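Local coordinates for protein Ufm1-specific protease (Caenorhabditis elegans, PDB 5EJJ) that is a thiol protease that cleaves the peptide bond at the C-terminal glycine of the ubiquitin-like modifier UFM1, which is attached to target proteins, at residues G241-P246 with R261-R266. Sequence-based numbering, arbitrary orientation.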
ATOM      1  N   GLY A 241       3.641  19.053   1.276  1.00 16.24           N
ATOM      2  CA  GLY A 241       3.195  17.683   1.128  1.00 16.53           C
ATOM      3  C   GLY A 241       2.286  17.159   2.222  1.00 17.09           C
ATOM      4  O   GLY A 241       2.020  17.864   3.188  1.00 16.56           O
ATOM      5  N   GLU A 242       1.811  15.921   2.047  1.00 17.81           N
ATOM      6  CA  GLU A 242       0.949  15.242   3.006  1.00 13.32           C
ATOM      7  C   GLU A 242       1.630  15.131   4.344  1.00 14.07           C
ATOM      8  O   GLU A 242       2.846  14.993   4.415  1.00 14.85           O
ATOM      9  CB  GLU A 242       0.691  13.808   2.563  1.00 14.81           C
ATOM     10  CG  GLU A 242      -0.089  13.618   1.277  1.00 32.01           C
ATOM     11  CD  GLU A 242      -0.421  12.128   0.985  1.00 38.66           C
ATOM     12  OE1 GLU A 242       0.447  11.237   1.245  1.00 26.55           O
ATOM     13  OE2 GLU A 242      -1.560  11.857   0.501  1.00 43.35           O
ATOM     14  N   VAL A 243       0.844  15.161   5.411  1.00 11.89           N
ATOM     15  CA  VAL A 243       1.301  14.644   6.687  1.00 10.62           C
ATOM     16  C   VAL A 243       0.187  13.777   7.270  1.00 14.46           C
ATOM     17  O   VAL A 243      -0.906  14.267   7.552  1.00 14.89           O
ATOM     18  CB  VAL A 243       1.679  15.750   7.656  1.00 11.50           C
ATOM     19  CG1 VAL A 243       2.151  15.164   8.954  1.00 10.49           C
ATOM     20  CG2 VAL A 243       2.769  16.606   7.067  1.00 12.99           C
ATOM     21  N   VAL A 244       0.473  12.481   7.430  1.00 17.84           N
ATOM     22  CA  VAL A 244      -0.519  11.482   7.817  1.00 12.49           C
ATOM     23  C   VAL A 244      -0.223  10.925   9.193  1.00 13.93           C
ATOM     24  O   VAL A 244       0.899  10.514   9.463  1.00 16.29           O
ATOM     25  CB  VAL A 244      -0.505  10.304   6.863  1.00  8.70           C
ATOM     26  CG1 VAL A 244      -1.650   9.414   7.173  1.00 11.61           C
ATOM     27  CG2 VAL A 244      -0.580  10.783   5.439  1.00 10.04           C
ATOM     28  N   PHE A 245      -1.225  10.918  10.068  1.00 16.87           N
ATOM     29  CA  PHE A 245      -1.094  10.292  11.383  1.00 14.75           C
ATOM     30  C   PHE A 245      -2.343   9.488  11.768  1.00 18.03           C
ATOM     31  O   PHE A 245      -3.459   9.859  11.405  1.00 18.21           O
ATOM     32  CB  PHE A 245      -0.764  11.325  12.444  1.00 12.88           C
ATOM     33  CG  PHE A 245      -1.838  12.356  12.673  1.00 16.19           C
ATOM     34  CD1 PHE A 245      -1.909  13.497  11.881  1.00 15.63           C
ATOM     35  CD2 PHE A 245      -2.743  12.221  13.725  1.00 16.54           C
ATOM     36  CE1 PHE A 245      -2.875  14.475  12.120  1.00 15.74           C
ATOM     37  CE2 PHE A 245      -3.722  13.195  13.965  1.00 16.29           C
ATOM     38  CZ  PHE A 245      -3.784  14.324  13.157  1.00 16.85           C
ATOM     39  N   PRO A 246      -2.155   8.363  12.480  1.00 16.34           N
ATOM     40  CA  PRO A 246      -3.273   7.492  12.842  1.00 17.45           C
ATOM     41  C   PRO A 246      -4.243   8.046  13.882  1.00 18.24           C
ATOM     42  O   PRO A 246      -3.829   8.575  14.901  1.00 18.69           O
ATOM     43  CB  PRO A 246      -2.575   6.249  13.393  1.00 16.09           C
ATOM     44  CG  PRO A 246      -1.249   6.694  13.746  1.00 12.79           C
ATOM     45  CD  PRO A 246      -0.873   7.710  12.756  1.00 13.55           C
ATOM     46  N   ARG A 261       1.776  16.093  15.776  1.00 14.84           N
ATOM     47  CA  ARG A 261       2.990  16.848  15.925  1.00 13.98           C
ATOM     48  C   ARG A 261       4.181  15.974  15.594  1.00 14.16           C
ATOM     49  O   ARG A 261       5.002  16.353  14.765  1.00 14.72           O
ATOM     50  CB  ARG A 261       3.087  17.356  17.347  1.00 19.59           C
ATOM     51  CG  ARG A 261       4.105  18.402  17.520  1.00 22.95           C
ATOM     52  CD  ARG A 261       4.358  18.719  18.968  1.00 27.87           C
ATOM     53  NE  ARG A 261       5.497  19.618  19.024  1.00 41.00           N
ATOM     54  CZ  ARG A 261       6.737  19.235  19.305  1.00 44.83           C
ATOM     55  NH1 ARG A 261       6.995  17.961  19.612  1.00 42.52           N
ATOM     56  NH2 ARG A 261       7.713  20.138  19.298  1.00 46.30           N
ATOM     57  N   GLU A 262       4.278  14.805  16.226  1.00 13.69           N
ATOM     58  CA  GLU A 262       5.334  13.839  15.883  1.00 14.27           C
ATOM     59  C   GLU A 262       5.311  13.479  14.398  1.00 14.72           C
ATOM     60  O   GLU A 262       6.367  13.312  13.770  1.00 12.20           O
ATOM     61  CB  GLU A 262       5.206  12.556  16.699  1.00 13.79           C
ATOM     62  CG  GLU A 262       6.253  11.473  16.373  1.00 11.90           C
ATOM     63  CD  GLU A 262       7.663  11.814  16.857  1.00 19.93           C
ATOM     64  OE1 GLU A 262       7.826  12.728  17.709  1.00 25.00           O
ATOM     65  OE2 GLU A 262       8.626  11.167  16.377  1.00 22.54           O
ATOM     66  N   ALA A 263       4.101  13.357  13.851  1.00 12.68           N
ATOM     67  CA  ALA A 263       3.915  13.026  12.449  1.00 10.54           C
ATOM     68  C   ALA A 263       4.604  14.079  11.584  1.00 12.55           C
ATOM     69  O   ALA A 263       5.418  13.751  10.702  1.00 12.27           O
ATOM     70  CB  ALA A 263       2.443  12.932  12.128  1.00  9.63           C
ATOM     71  N   PHE A 264       4.291  15.344  11.866  1.00 12.00           N
ATOM     72  CA  PHE A 264       4.880  16.471  11.158  1.00 12.53           C
ATOM     73  C   PHE A 264       6.407  16.556  11.312  1.00 13.48           C
ATOM     74  O   PHE A 264       7.115  16.872  10.347  1.00 12.52           O
ATOM     75  CB  PHE A 264       4.254  17.797  11.604  1.00 13.71           C
ATOM     76  CG  PHE A 264       4.947  18.980  11.035  1.00 13.70           C
ATOM     77  CD1 PHE A 264       5.840  19.697  11.788  1.00 15.29           C
ATOM     78  CD2 PHE A 264       4.770  19.324   9.707  1.00 16.86           C
ATOM     79  CE1 PHE A 264       6.519  20.780  11.238  1.00 23.15           C
ATOM     80  CE2 PHE A 264       5.453  20.398   9.149  1.00 19.70           C
ATOM     81  CZ  PHE A 264       6.320  21.133   9.913  1.00 19.52           C
ATOM     82  N   ASN A 265       6.914  16.290  12.516  1.00 11.87           N
ATOM     83  CA  ASN A 265       8.348  16.345  12.719  1.00 11.44           C
ATOM     84  C   ASN A 265       9.100  15.254  11.956  1.00 14.33           C
ATOM     85  O   ASN A 265      10.196  15.497  11.462  1.00 16.53           O
ATOM     86  CB  ASN A 265       8.721  16.349  14.200  1.00 15.01           C
ATOM     87  CG  ASN A 265       8.174  17.566  14.952  1.00 20.74           C
ATOM     88  OD1 ASN A 265       7.729  18.551  14.354  1.00 19.13           O
ATOM     89  ND2 ASN A 265       8.212  17.497  16.275  1.00 21.76           N
ATOM     90  N   ARG A 266       8.504  14.069  11.817  1.00 13.78           N
ATOM     91  CA  ARG A 266       9.169  12.969  11.119  1.00 10.34           C
ATOM     92  C   ARG A 266       9.277  13.248   9.632  1.00 11.53           C
ATOM     93  O   ARG A 266      10.284  12.946   8.999  1.00 11.63           O
ATOM     94  CB  ARG A 266       8.427  11.661  11.354  1.00 10.54           C
ATOM     95  CG  ARG A 266       8.488  11.187  12.786  1.00 11.32           C
ATOM     96  CD  ARG A 266       8.037   9.783  12.937  1.00  8.81           C
ATOM     97  NE  ARG A 266       8.194   9.329  14.308  1.00  9.43           N
ATOM     98  CZ  ARG A 266       7.703   8.184  14.775  1.00 10.18           C
ATOM     99  NH1 ARG A 266       7.018   7.370  13.991  1.00 10.20           N
ATOM    100  NH2 ARG A 266       7.888   7.847  16.030  1.00 13.23           N
TER
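Strand 241-246 and helix 261-266 meet through apolar side chains, and no hydrogen bond joins them. A263, with only a methyl, is consistent with the close approach of 7.6 Å between the axes of the two segments. The A263 methyl points toward the strand between V243 and F245. A263 CB lies 3.6 Å from F245 CB and 3.9 Å from V243 CG1. V243 CG1 stands anti to its backbone N (chi1 -180°). This branch reaches the helix backbone, with V243 CG1 3.6 Å from F264 N. The other branch, V243 CG2, sits at the edge of the F264 ring, 4.3 Å from F264 CD2. That ring also meets F162 edge-to-face. F245 CG stands between the backbone N and the carbonyl carbon (chi1 64°), and the side chain also touches R259 and S260.

The polar side chains bond away from the interface. Within the helix, R266 NE forms a salt bridge with E262 OE2 at 2.8 Å, using the anti lone pair of that oxygen. E242, on the strand, bonds to T292 and S347.

Strand 235-247 is an outermost strand of a mixed sheet and pairs antiparallel with strand 127-139, whose V133 touches V243 and F264. Segment 261-266 of the following helix 253-280 runs back at 139° to 241-246 on one sheet face, a beta-alpha unit of two-layer alpha/beta packing.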